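Local coordinates for putative DD-carboxypeptidase TP_0574 (Treponema pallidum, PDB 1O75), which shows zinc-dependent carboxypeptidase activity on synthetic depsipeptides, binds penicillin, and may act as a D,D-carboxypeptidase that lowers cross-linking of the peptidoglycan, at residues V105-S110 against V125-L131; P371-S375 against L386-F390; D211-V217 against S232-A238; T8-T14 against K156-V162. The protein carries 2 engineered substitutions. All blocks are in the same frame, centred on the assembly; numbering follows the deposited sequence.

Contact 1: residues V105-S110 against V125-L131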
loop_
_atom_site.group_PDB
_atom_site.type_symbol
_atom_site.label_atom_id
_atom_site.label_comp_id
_atom_site.label_asym_id
_atom_site.label_seq_id
_atom_site.Cartn_x
_atom_site.Cartn_y
_atom_site.Cartn_z
ATOM N N VAL B 105 -18.255 -5.446 24.778
ATOM C CA VAL B 105 -17.292 -4.969 25.742
ATOM C C VAL B 105 -16.702 -3.675 25.251
ATOM O O VAL B 105 -16.834 -3.337 24.082
ATOM C CB VAL B 105 -16.120 -5.983 25.910
ATOM C CG1 VAL B 105 -16.654 -7.327 26.430
ATOM C CG2 VAL B 105 -15.415 -6.194 24.562
ATOM N N ARG B 106 -16.064 -2.953 26.159
ATOM C CA ARG B 106 -15.378 -1.733 25.798
ATOM C C ARG B 106 -13.973 -2.184 25.366
ATOM O O ARG B 106 -13.413 -3.107 25.961
ATOM C CB ARG B 106 -15.276 -0.800 27.010
ATOM C CG ARG B 106 -16.627 -0.290 27.498
ATOM C CD ARG B 106 -16.468 0.809 28.548
ATOM N NE ARG B 106 -16.100 0.273 29.853
ATOM C CZ ARG B 106 -16.909 -0.452 30.621
ATOM N NH1 ARG B 106 -18.148 -0.728 30.221
ATOM N NH2 ARG B 106 -16.479 -0.910 31.790
ATOM N N ALA B 107 -13.421 -1.552 24.330
ATOM C CA ALA B 107 -12.071 -1.870 23.860
ATOM C C ALA B 107 -11.284 -0.600 24.100
ATOM O O ALA B 107 -11.609 0.470 23.547
ATOM C CB ALA B 107 -12.087 -2.237 22.363
ATOM N N SER B 108 -10.253 -0.685 24.926
ATOM C CA SER B 108 -9.490 0.510 25.256
ATOM C C SER B 108 -8.076 0.133 25.643
ATOM O O SER B 108 -7.863 -0.862 26.342
ATOM C CB SER B 108 -10.191 1.242 26.418
ATOM O OG SER B 108 -9.562 2.472 26.746
ATOM N N ALA B 109 -7.102 0.904 25.180
ATOM C CA ALA B 109 -5.733 0.617 25.528
ATOM C C ALA B 109 -5.006 1.932 25.651
ATOM O O ALA B 109 -5.428 2.925 25.059
ATOM C CB ALA B 109 -5.075 -0.261 24.458
ATOM N N SER B 110 -3.934 1.941 26.441
ATOM C CA SER B 110 -3.124 3.126 26.632
ATOM C C SER B 110 -1.814 2.915 25.884
ATOM O O SER B 110 -0.985 2.077 26.268
ATOM C CB SER B 110 -2.859 3.363 28.117
ATOM O OG SER B 110 -4.095 3.518 28.807
ATOM N N VAL B 125 -6.545 -1.269 30.084
ATOM C CA VAL B 125 -7.282 -0.262 30.816
ATOM C C VAL B 125 -8.394 -0.945 31.605
ATOM O O VAL B 125 -9.154 -1.759 31.071
ATOM C CB VAL B 125 -7.917 0.781 29.846
ATOM C CG1 VAL B 125 -8.900 1.673 30.603
ATOM C CG2 VAL B 125 -6.829 1.637 29.210
ATOM N N GLU B 126 -8.470 -0.603 32.885
ATOM C CA GLU B 126 -9.473 -1.145 33.788
ATOM C C GLU B 126 -10.879 -1.079 33.192
ATOM O O GLU B 126 -11.318 -0.017 32.744
ATOM C CB GLU B 126 -9.430 -0.339 35.093
ATOM C CG GLU B 126 -10.579 -0.597 36.055
ATOM C CD GLU B 126 -10.573 -2.009 36.600
ATOM O OE1 GLU B 126 -9.468 -2.505 36.925
ATOM O OE2 GLU B 126 -11.666 -2.613 36.716
ATOM N N GLY B 127 -11.579 -2.207 33.179
ATOM C CA GLY B 127 -12.945 -2.217 32.673
ATOM C C GLY B 127 -13.113 -2.437 31.183
ATOM O O GLY B 127 -14.234 -2.415 30.663
ATOM N N ALA B 128 -12.011 -2.671 30.484
ATOM C CA ALA B 128 -12.106 -2.881 29.046
ATOM C C ALA B 128 -11.070 -3.877 28.552
ATOM O O ALA B 128 -10.059 -4.090 29.213
ATOM C CB ALA B 128 -11.900 -1.542 28.330
ATOM N N VAL B 129 -11.315 -4.475 27.391
ATOM C CA VAL B 129 -10.332 -5.385 26.821
ATOM C C VAL B 129 -9.388 -4.559 25.969
ATOM O O VAL B 129 -9.728 -3.434 25.557
ATOM C CB VAL B 129 -10.970 -6.459 25.937
ATOM C CG1 VAL B 129 -11.997 -7.242 26.743
ATOM C CG2 VAL B 129 -11.606 -5.834 24.700
ATOM N N ALA B 130 -8.196 -5.095 25.734
ATOM C CA ALA B 130 -7.205 -4.433 24.902
ATOM C C ALA B 130 -7.057 -5.322 23.678
ATOM O O ALA B 130 -6.523 -6.436 23.766
ATOM C CB ALA B 130 -5.883 -4.302 25.635
ATOM N N LEU B 131 -7.556 -4.847 22.538
ATOM C CA LEU B 131 -7.487 -5.618 21.307
ATOM C C LEU B 131 -6.036 -5.709 20.840
ATOM O O LEU B 131 -5.221 -4.823 21.128
ATOM C CB LEU B 131 -8.341 -4.952 20.216
ATOM C CG LEU B 131 -9.828 -4.776 20.585
ATOM C CD1 LEU B 131 -10.600 -4.110 19.426
ATOM C CD2 LEU B 131 -10.441 -6.152 20.883
HETATM O O HOH W 1 -15.686 -3.668 29.102
HETATM O O HOH W 2 -7.798 -2.770 28.285
#

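Contact 2: residues P371-S375 against L386-F390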
loop_
_atom_site.group_PDB
_atom_site.type_symbol
_atom_site.label_atom_id
_atom_site.label_comp_id
_atom_site.label_asym_id
_atom_site.label_seq_id
_atom_site.Cartn_x
_atom_site.Cartn_y
_atom_site.Cartn_z
ATOM N N PRO B 371 -4.372 -6.910 -11.335
ATOM C CA PRO B 371 -3.495 -5.754 -11.552
ATOM C C PRO B 371 -4.010 -4.995 -12.771
ATOM O O PRO B 371 -4.676 -5.577 -13.616
ATOM C CB PRO B 371 -2.134 -6.393 -11.821
ATOM C CG PRO B 371 -2.209 -7.690 -11.065
ATOM C CD PRO B 371 -3.602 -8.166 -11.371
ATOM N N LYS B 372 -3.699 -3.708 -12.860
ATOM C CA LYS B 372 -4.146 -2.882 -13.978
ATOM C C LYS B 372 -3.524 -3.307 -15.294
ATOM O O LYS B 372 -2.329 -3.602 -15.357
ATOM C CB LYS B 372 -3.799 -1.406 -13.733
ATOM C CG LYS B 372 -4.602 -0.735 -12.634
ATOM C CD LYS B 372 -4.100 0.679 -12.373
ATOM C CE LYS B 372 -4.862 1.326 -11.217
ATOM N NZ LYS B 372 -4.282 2.651 -10.831
ATOM N N LEU B 373 -4.339 -3.343 -16.345
ATOM C CA LEU B 373 -3.845 -3.688 -17.675
ATOM C C LEU B 373 -3.464 -2.374 -18.335
ATOM O O LEU B 373 -2.537 -2.305 -19.136
ATOM C CB LEU B 373 -4.932 -4.367 -18.509
ATOM C CG LEU B 373 -5.608 -5.632 -17.974
ATOM C CD1 LEU B 373 -6.367 -6.280 -19.121
ATOM C CD2 LEU B 373 -4.578 -6.611 -17.413
ATOM N N VAL B 374 -4.196 -1.329 -17.969
ATOM C CA VAL B 374 -3.997 0.013 -18.502
ATOM C C VAL B 374 -3.874 0.999 -17.338
ATOM O O VAL B 374 -4.744 1.048 -16.470
ATOM C CB VAL B 374 -5.206 0.409 -19.390
ATOM C CG1 VAL B 374 -5.090 1.844 -19.839
ATOM C CG2 VAL B 374 -5.293 -0.526 -20.593
ATOM N N SER B 375 -2.793 1.772 -17.312
ATOM C CA SER B 375 -2.589 2.759 -16.256
ATOM C C SER B 375 -2.429 4.163 -16.797
ATOM O O SER B 375 -1.510 4.438 -17.569
ATOM C CB SER B 375 -1.355 2.432 -15.420
ATOM O OG SER B 375 -1.633 1.426 -14.469
ATOM N N LEU B 386 -5.262 0.414 -27.357
ATOM C CA LEU B 386 -4.354 0.437 -26.216
ATOM C C LEU B 386 -3.367 -0.735 -26.145
ATOM O O LEU B 386 -3.524 -1.746 -26.837
ATOM C CB LEU B 386 -5.179 0.499 -24.925
ATOM C CG LEU B 386 -6.172 1.663 -24.814
ATOM C CD1 LEU B 386 -7.157 1.406 -23.682
ATOM C CD2 LEU B 386 -5.413 2.959 -24.588
ATOM N N SER B 387 -2.352 -0.573 -25.292
ATOM C CA SER B 387 -1.319 -1.582 -25.078
ATOM C C SER B 387 -1.871 -2.693 -24.199
ATOM O O SER B 387 -1.342 -2.959 -23.118
ATOM C CB SER B 387 -0.100 -0.972 -24.379
ATOM O OG SER B 387 0.476 0.075 -25.138
ATOM N N ALA B 388 -2.937 -3.339 -24.654
ATOM C CA ALA B 388 -3.530 -4.412 -23.880
ATOM C C ALA B 388 -4.568 -5.185 -24.675
ATOM O O ALA B 388 -5.185 -4.664 -25.604
ATOM C CB ALA B 388 -4.155 -3.850 -22.606
ATOM N N ASP B 389 -4.744 -6.443 -24.298
ATOM C CA ASP B 389 -5.702 -7.316 -24.949
ATOM C C ASP B 389 -6.798 -7.608 -23.948
ATOM O O ASP B 389 -6.548 -8.198 -22.899
ATOM C CB ASP B 389 -5.018 -8.618 -25.379
ATOM C CG ASP B 389 -4.033 -8.408 -26.512
ATOM O OD1 ASP B 389 -4.491 -8.195 -27.659
ATOM O OD2 ASP B 389 -2.808 -8.445 -26.254
ATOM N N PHE B 390 -8.011 -7.184 -24.266
ATOM C CA PHE B 390 -9.130 -7.407 -23.370
ATOM C C PHE B 390 -9.796 -8.748 -23.657
ATOM O O PHE B 390 -10.346 -8.972 -24.737
ATOM C CB PHE B 390 -10.134 -6.255 -23.499
ATOM C CG PHE B 390 -9.543 -4.904 -23.180
ATOM C CD1 PHE B 390 -9.061 -4.625 -21.901
ATOM C CD2 PHE B 390 -9.431 -3.926 -24.167
ATOM C CE1 PHE B 390 -8.473 -3.392 -21.611
ATOM C CE2 PHE B 390 -8.845 -2.690 -23.888
ATOM C CZ PHE B 390 -8.365 -2.423 -22.607
#

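Contact 3: residues D211-V217 against S232-A238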
loop_
_atom_site.group_PDB
_atom_site.type_symbol
_atom_site.label_atom_id
_atom_site.label_comp_id
_atom_site.label_asym_id
_atom_site.label_seq_id
_atom_site.Cartn_x
_atom_site.Cartn_y
_atom_site.Cartn_z
ATOM N N ASP B 211 6.491 18.746 15.441
ATOM C CA ASP B 211 5.348 19.195 14.641
ATOM C C ASP B 211 5.389 18.689 13.204
ATOM O O ASP B 211 6.450 18.628 12.580
ATOM C CB ASP B 211 5.262 20.734 14.599
ATOM C CG ASP B 211 4.737 21.335 15.894
ATOM O OD1 ASP B 211 3.955 20.677 16.615
ATOM O OD2 ASP B 211 5.091 22.490 16.179
ATOM N N LEU B 212 4.216 18.342 12.687
ATOM C CA LEU B 212 4.063 17.878 11.314
ATOM C C LEU B 212 3.432 18.956 10.444
ATOM O O LEU B 212 2.693 19.810 10.933
ATOM C CB LEU B 212 3.136 16.662 11.250
ATOM C CG LEU B 212 3.398 15.433 12.118
ATOM C CD1 LEU B 212 2.720 14.239 11.495
ATOM C CD2 LEU B 212 4.863 15.201 12.251
ATOM N N VAL B 213 3.716 18.886 9.149
ATOM C CA VAL B 213 3.160 19.782 8.157
ATOM C C VAL B 213 2.794 18.902 6.960
ATOM O O VAL B 213 3.163 17.711 6.903
ATOM C CB VAL B 213 4.179 20.864 7.703
ATOM C CG1 VAL B 213 4.495 21.791 8.869
ATOM C CG2 VAL B 213 5.447 20.213 7.164
ATOM N N VAL B 214 2.085 19.484 6.004
ATOM C CA VAL B 214 1.674 18.760 4.817
ATOM C C VAL B 214 2.864 18.486 3.906
ATOM O O VAL B 214 3.682 19.369 3.676
ATOM C CB VAL B 214 0.642 19.587 3.993
ATOM C CG1 VAL B 214 0.370 18.890 2.648
ATOM C CG2 VAL B 214 -0.639 19.765 4.794
ATOM N N ASP B 215 2.969 17.265 3.388
ATOM C CA ASP B 215 4.042 16.958 2.441
ATOM C C ASP B 215 3.354 17.145 1.081
ATOM O O ASP B 215 3.735 18.006 0.284
ATOM C CB ASP B 215 4.533 15.519 2.644
ATOM C CG ASP B 215 5.654 15.135 1.685
ATOM O OD1 ASP B 215 6.020 15.958 0.824
ATOM O OD2 ASP B 215 6.167 14.003 1.803
ATOM N N THR B 216 2.321 16.351 0.832
ATOM C CA THR B 216 1.523 16.453 -0.397
ATOM C C THR B 216 0.093 16.043 -0.062
ATOM O O THR B 216 -0.157 15.424 0.988
ATOM C CB THR B 216 1.993 15.507 -1.516
ATOM O OG1 THR B 216 1.902 14.149 -1.061
ATOM C CG2 THR B 216 3.424 15.828 -1.941
ATOM N N VAL B 217 -0.841 16.382 -0.950
ATOM C CA VAL B 217 -2.247 16.037 -0.760
ATOM C C VAL B 217 -2.774 15.411 -2.031
ATOM O O VAL B 217 -2.641 16.002 -3.105
ATOM C CB VAL B 217 -3.128 17.268 -0.507
ATOM C CG1 VAL B 217 -4.579 16.823 -0.352
ATOM C CG2 VAL B 217 -2.659 18.019 0.718
ATOM N N SER B 232 -6.215 12.613 0.615
ATOM C CA SER B 232 -5.185 11.834 1.276
ATOM C C SER B 232 -4.063 12.791 1.612
ATOM O O SER B 232 -3.341 13.247 0.721
ATOM C CB SER B 232 -4.649 10.747 0.342
ATOM O OG SER B 232 -5.595 9.707 0.236
ATOM N N VAL B 233 -3.910 13.096 2.888
ATOM C CA VAL B 233 -2.870 14.018 3.277
ATOM C C VAL B 233 -1.591 13.264 3.661
ATOM O O VAL B 233 -1.588 12.508 4.632
ATOM C CB VAL B 233 -3.354 14.892 4.470
ATOM C CG1 VAL B 233 -2.289 15.921 4.845
ATOM C CG2 VAL B 233 -4.677 15.584 4.117
ATOM N N MET B 234 -0.524 13.432 2.884
ATOM C CA MET B 234 0.754 12.807 3.230
ATOM C C MET B 234 1.459 13.816 4.131
ATOM O O MET B 234 1.470 15.016 3.839
ATOM C CB MET B 234 1.578 12.532 1.980
ATOM C CG MET B 234 0.985 11.437 1.100
ATOM S SD MET B 234 1.351 9.805 1.767
ATOM C CE MET B 234 3.141 9.712 1.327
ATOM N N LEU B 235 2.056 13.339 5.216
ATOM C CA LEU B 235 2.704 14.220 6.196
ATOM C C LEU B 235 4.231 14.151 6.265
ATOM O O LEU B 235 4.835 13.141 5.886
ATOM C CB LEU B 235 2.141 13.892 7.581
ATOM C CG LEU B 235 0.610 13.983 7.695
ATOM C CD1 LEU B 235 0.161 13.334 8.983
ATOM C CD2 LEU B 235 0.160 15.451 7.682
ATOM N N LYS B 236 4.853 15.236 6.726
ATOM C CA LYS B 236 6.304 15.261 6.927
ATOM C C LYS B 236 6.568 16.153 8.136
ATOM O O LYS B 236 5.652 16.805 8.655
ATOM C CB LYS B 236 7.057 15.762 5.681
ATOM C CG LYS B 236 6.840 17.230 5.329
ATOM C CD LYS B 236 7.584 17.602 4.034
ATOM C CE LYS B 236 7.528 19.113 3.773
ATOM N NZ LYS B 236 8.225 19.458 2.509
ATOM N N ARG B 237 7.806 16.170 8.609
ATOM C CA ARG B 237 8.127 16.965 9.774
ATOM C C ARG B 237 8.272 18.427 9.394
ATOM O O ARG B 237 8.642 18.751 8.255
ATOM C CB ARG B 237 9.415 16.452 10.429
ATOM C CG ARG B 237 9.355 16.472 11.953
ATOM C CD ARG B 237 10.508 15.678 12.580
ATOM N NE ARG B 237 11.799 16.261 12.236
ATOM C CZ ARG B 237 12.969 15.709 12.535
ATOM N NH1 ARG B 237 13.001 14.553 13.190
ATOM N NH2 ARG B 237 14.104 16.302 12.167
ATOM N N ALA B 238 7.994 19.302 10.356
ATOM C CA ALA B 238 8.047 20.747 10.125
ATOM C C ALA B 238 9.361 21.208 9.486
ATOM O O ALA B 238 9.356 22.104 8.648
ATOM C CB ALA B 238 7.783 21.507 11.455
HETATM O O HOH W 3 5.023 11.906 3.268
HETATM O O HOH W 4 6.598 18.414 0.260
#

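Contact 4: residues T8-T14 against K156-V162. Engineered in segment 8-14: Ser9 (natural residue His).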
loop_
_atom_site.group_PDB
_atom_site.type_symbol
_atom_site.label_atom_id
_atom_site.label_comp_id
_atom_site.label_asym_id
_atom_site.label_seq_id
_atom_site.Cartn_x
_atom_site.Cartn_y
_atom_site.Cartn_z
ATOM N N THR B 8 -8.417 27.179 38.359
ATOM C CA THR B 8 -8.793 26.422 37.171
ATOM C C THR B 8 -7.837 25.241 37.044
ATOM O O THR B 8 -6.620 25.422 37.125
ATOM C CB THR B 8 -8.665 27.287 35.891
ATOM O OG1 THR B 8 -9.628 28.347 35.926
ATOM C CG2 THR B 8 -8.884 26.436 34.640
ATOM N N SER B 9 -8.379 24.038 36.863
ATOM C CA SER B 9 -7.534 22.854 36.706
ATOM C C SER B 9 -7.437 22.444 35.230
ATOM O O SER B 9 -8.383 22.617 34.457
ATOM C CB SER B 9 -8.070 21.697 37.545
ATOM O OG SER B 9 -9.455 21.522 37.339
ATOM N N TYR B 10 -6.288 21.898 34.856
ATOM C CA TYR B 10 -6.028 21.496 33.485
ATOM C C TYR B 10 -5.726 20.010 33.332
ATOM O O TYR B 10 -5.028 19.427 34.156
ATOM C CB TYR B 10 -4.863 22.313 32.928
ATOM C CG TYR B 10 -5.122 23.807 32.924
ATOM C CD1 TYR B 10 -4.845 24.593 34.047
ATOM C CD2 TYR B 10 -5.647 24.435 31.797
ATOM C CE1 TYR B 10 -5.080 25.969 34.039
ATOM C CE2 TYR B 10 -5.887 25.802 31.775
ATOM C CZ TYR B 10 -5.602 26.562 32.895
ATOM O OH TYR B 10 -5.840 27.911 32.859
ATOM N N GLY B 11 -6.259 19.407 32.271
ATOM C CA GLY B 11 -6.035 17.998 32.027
ATOM C C GLY B 11 -6.801 17.497 30.811
ATOM O O GLY B 11 -7.133 18.269 29.898
ATOM N N TYR B 12 -7.076 16.196 30.803
ATOM C CA TYR B 12 -7.803 15.566 29.713
ATOM C C TYR B 12 -9.151 15.077 30.179
ATOM O O TYR B 12 -9.316 14.657 31.328
ATOM C CB TYR B 12 -7.003 14.385 29.148
ATOM C CG TYR B 12 -5.801 14.806 28.333
ATOM C CD1 TYR B 12 -5.961 15.462 27.115
ATOM C CD2 TYR B 12 -4.500 14.560 28.786
ATOM C CE1 TYR B 12 -4.857 15.866 26.364
ATOM C CE2 TYR B 12 -3.389 14.964 28.044
ATOM C CZ TYR B 12 -3.575 15.616 26.833
ATOM O OH TYR B 12 -2.490 16.038 26.096
ATOM N N ALA B 13 -10.116 15.122 29.271
ATOM C CA ALA B 13 -11.467 14.675 29.563
ATOM C C ALA B 13 -12.000 13.912 28.358
ATOM O O ALA B 13 -11.558 14.123 27.230
ATOM C CB ALA B 13 -12.369 15.870 29.875
ATOM N N THR B 14 -12.957 13.037 28.606
ATOM C CA THR B 14 -13.545 12.224 27.563
ATOM C C THR B 14 -14.836 12.875 27.098
ATOM O O THR B 14 -15.761 13.034 27.893
ATOM C CB THR B 14 -13.824 10.802 28.090
ATOM O OG1 THR B 14 -12.573 10.173 28.384
ATOM C CG2 THR B 14 -14.574 9.964 27.066
ATOM N N LYS B 156 -11.277 10.031 23.961
ATOM C CA LYS B 156 -10.921 9.840 25.367
ATOM C C LYS B 156 -10.096 10.972 25.943
ATOM O O LYS B 156 -10.261 11.309 27.116
ATOM C CB LYS B 156 -10.159 8.511 25.567
ATOM C CG LYS B 156 -11.004 7.267 25.359
ATOM C CD LYS B 156 -10.260 5.994 25.816
ATOM C CE LYS B 156 -9.005 5.761 25.015
ATOM N NZ LYS B 156 -8.185 4.588 25.504
ATOM N N PHE B 157 -9.225 11.563 25.128
ATOM C CA PHE B 157 -8.336 12.628 25.578
ATOM C C PHE B 157 -8.471 14.007 24.896
ATOM O O PHE B 157 -7.785 14.319 23.923
ATOM C CB PHE B 157 -6.873 12.154 25.473
ATOM C CG PHE B 157 -6.637 10.784 26.056
ATOM C CD1 PHE B 157 -6.746 10.567 27.428
ATOM C CD2 PHE B 157 -6.359 9.699 25.227
ATOM C CE1 PHE B 157 -6.583 9.271 27.974
ATOM C CE2 PHE B 157 -6.192 8.400 25.757
ATOM C CZ PHE B 157 -6.304 8.191 27.130
ATOM N N VAL B 158 -9.352 14.831 25.442
ATOM C CA VAL B 158 -9.554 16.182 24.947
ATOM C C VAL B 158 -8.936 17.130 25.984
ATOM O O VAL B 158 -9.313 17.086 27.152
ATOM C CB VAL B 158 -11.065 16.510 24.824
ATOM C CG1 VAL B 158 -11.241 17.973 24.392
ATOM C CG2 VAL B 158 -11.739 15.551 23.827
ATOM N N PRO B 159 -7.988 17.995 25.579
ATOM C CA PRO B 159 -7.397 18.904 26.565
ATOM C C PRO B 159 -8.422 19.943 27.022
ATOM O O PRO B 159 -9.015 20.667 26.204
ATOM C CB PRO B 159 -6.218 19.516 25.817
ATOM C CG PRO B 159 -6.694 19.530 24.390
ATOM C CD PRO B 159 -7.392 18.195 24.247
ATOM N N VAL B 160 -8.652 20.004 28.332
ATOM C CA VAL B 160 -9.627 20.949 28.862
ATOM C C VAL B 160 -9.154 21.793 30.045
ATOM O O VAL B 160 -8.160 21.470 30.716
ATOM C CB VAL B 160 -10.938 20.235 29.289
ATOM C CG1 VAL B 160 -11.656 19.664 28.068
ATOM C CG2 VAL B 160 -10.635 19.119 30.305
ATOM N N ALA B 161 -9.872 22.896 30.257
ATOM C CA ALA B 161 -9.644 23.816 31.377
ATOM C C ALA B 161 -10.961 23.703 32.123
ATOM O O ALA B 161 -12.025 23.937 31.542
ATOM C CB ALA B 161 -9.437 25.242 30.887
ATOM N N VAL B 162 -10.896 23.319 33.395
ATOM C CA VAL B 162 -12.092 23.120 34.203
ATOM C C VAL B 162 -12.134 24.076 35.393
ATOM O O VAL B 162 -11.228 24.080 36.226
ATOM C CB VAL B 162 -12.156 21.660 34.747
ATOM C CG1 VAL B 162 -13.397 21.461 35.612
ATOM C CG2 VAL B 162 -12.156 20.674 33.588
#

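Contact 1: residues V105-S110 against V125-L131
Arg106 and Ser108 offer the backbone atoms by which the strand holds Val129, the residue just after the turn. Val129 N donates to Arg106 O, and Ser108 N donates to Val129 O at 2.9 Å. Between them the CA of Ala107 lies 3.3 Å from the same Val129 O, a CA-H...O contact.

Packing is closest around this bridge. The methyl of Ala128 rests 3.2 Å from Arg106 O and also meets Ser108 CB. Val129 CG2, placed between the backbone N and the carbonyl carbon because CG1 stands anti to that carbon (chi1 -57°), reaches Val105 CG2 at 3.8 Å, the two valines crossing at about a right angle. Leu131 CD1 presses on Ala107 CB, and Phe138 of strand 137-140 touches both Val105 and Leu131. Val125 CG2 comes within 3.3 Å of Ser110 OG.

The watered end of the turn is looser. Gly127 O lies over one face of the Arg106 guanidinium, 2.9 Å from NH2 but at a poor angle for a hydrogen bond. A water accepts from Arg106 N and donates to Gly127 O; a second accepts from Val125 N near Ser108 O and Ala128 O. Ser108 OG bonds to Lys156 NZ.

Gly127, at a positive phi of 88°, belongs to a type II beta turn from Val125 to Ala128, whose following residue adds a single beta bridge to strand 101-114 of the mixed sheet.

Contact 2: residues P371-S375 against L386-F390
A classic beta bulge, in which Leu373 and Val374 both face Val365, turns the corner of strand 372-378 and brings these two neighbouring side chains onto the loop that follows strand 382-385. Across the contact there is no hydrogen bond; apolar groups make it.

Val374 CG2 does most of the touching. With CG1 anti to the backbone N (chi1 174°), CG2 stands anti to the carbonyl carbon, and from there it meets Ala388 CB at 4.0 Å, Leu386 CD1 at 4.1 Å and Phe390 CZ at 4.1 Å. The valine and Leu386 approach at about a right angle. Leu373 works beside it: its CB packs on Ala388 CB at 4.2 Å, and its CD1 comes obliquely to the Phe390 ring, nearest CD1 of that ring.

Ser387 is the centre of an inverse gamma turn, with a weak bond from Ala388 N to Leu386 O; the Ala388 methyl just after it meets both bulge residues. Behind, the Phe390 ring packs edge-to-face with Tyr396 and touches Val365. Leu373 also packs against Phe225 of the second subunit.

The contact is thus a loop packed by its side chains against the bulged strand that is outermost, within this chain, in a four-stranded antiparallel sheet.

Contact 3: residues D211-V217 against S232-A238
Lys236 lays its aliphatic chain across Val213 and Asp215: CG meets Val213 CG2 at 3.8 Å, and CD lies 3.9 Å from Asp215 CG, the two polar side chains crossing at about a right angle. The lysine starts between its backbone N and carbonyl carbon (chi1 68°) and then runs fully extended over its neighbours. Its NZ remains 4.5 Å from Asp215 OD1, beyond a salt bridge; a water lies 2.6 Å from Asp215 OD1 and accepts from Lys236 NZ. A second water links Asp215 OD2 to Leu235 O.

On the opposite side of the strands Leu212 CD1 touches Leu235 CD1 at 3.7 Å, roughly at right angles. Tyr251 of helix 245-252 and Leu243 both pack on this leucine pair.

The two segments are the arms of a beta hairpin, strands 212-220 and 229-237, at the edge of a four-stranded antiparallel sheet. Val213 and Lys236 exchange paired backbone bonds, and Ala238 N closes the end on Asp211 O. The register then slips at a classic beta bulge: Asp215 and Thr216 both face Met234. Asp215 N bonds to Met234 O at 2.7 Å, whereas the bond of Thr216 N to that same oxygen is weak, and Met234 N returns to Thr216 O.

At the bulge, Thr216 OG1 lies alongside Met234 CB at 3.5 Å. The methionine then bends at chi2 and chi3, which carries its sulfur away from Thr216 and the 211-217 segment. Met234 touches the bound sulfated sugar, in a pocket that also includes Arg293 and Val291, and packs against Arg290 of the second subunit.

Contact 4: residues T8-T14 against K156-V162
The Tyr12 ring stands beside the backbone of the partner strand, with Val158 C at its edge, near the ring plane, while Phe157 C and Pro159 N approach obliquely. With CG anti to the carbonyl carbon (chi1 -73°), the ring is brought against two side chains of that strand: its CD1 touches Phe157 CB at 3.8 Å, and CE1 meets Pro159 CB at 3.9 Å. The Phe157 ring, whose side chain runs at about a right angle to that of Tyr12, receives Tyr12 CB at its edge; over one of its faces sits CB of the preceding Lys156, 3.9 Å above the plane. Farther along, the Tyr10 ring is met obliquely by the Ala161 methyl, 3.7 Å from CE2.

The two tyrosines share a face with Pro159 and Ala161 in an antiparallel strand pair that ties the N-terminal strand 8-16 to the end of strand 143-163, within a large mixed sheet. Ser9 with Val162, Gly11 with Val160 and Ala13 with Val158 form hydrogen-bonded pairs; the bond from Val160 N to Gly11 O is 2.8 Å long. Pro159 falls at a non-hydrogen-bonded position, and so the pairing with strand 8-16 loses no bond to its missing N-H.

The opposite face carries Ser9, Ala13, Val158, Val160 and Val162, all buried. Ala13 CB packs on Val160 CG2 at 3.7 Å, and Ser9, an engineered residue that is histidine in nature, adds a weak bond from OG to Val162 O. Val162 also touches Ala170 of helix 167-173.

Where the chain turns its corner at Lys156, Thr14 OG1 donates to Lys156 O at 2.9 Å, in the carbonyl plane and on a lone pair. Lys156 NZ reaches away from the pair, to Gln66 O and the Ser108 hydroxyl.

Contact 4 joins strands far apart in sequence, and contact 1 is nested inside the loop it closes. Their centres are about 21 Å apart, they reach the same mixed sheet, and they touch through Lys156, which links strand 143-163 to strand 101-114. Contact 3 follows, in the hairpin of a separate four-stranded sheet, its centre about 27 Å from that of contact 4. Contact 2 comes last, in the four-stranded sheet near the C-terminus, its centre about 33 Å from that of contact 3 and on the opposite side of the chain's centre from contacts 1 and 4. The series spans distinct beta-rich parts of this four-domain protein. Contacts 2 and 3 also meet the second subunit of the crystalline dimer.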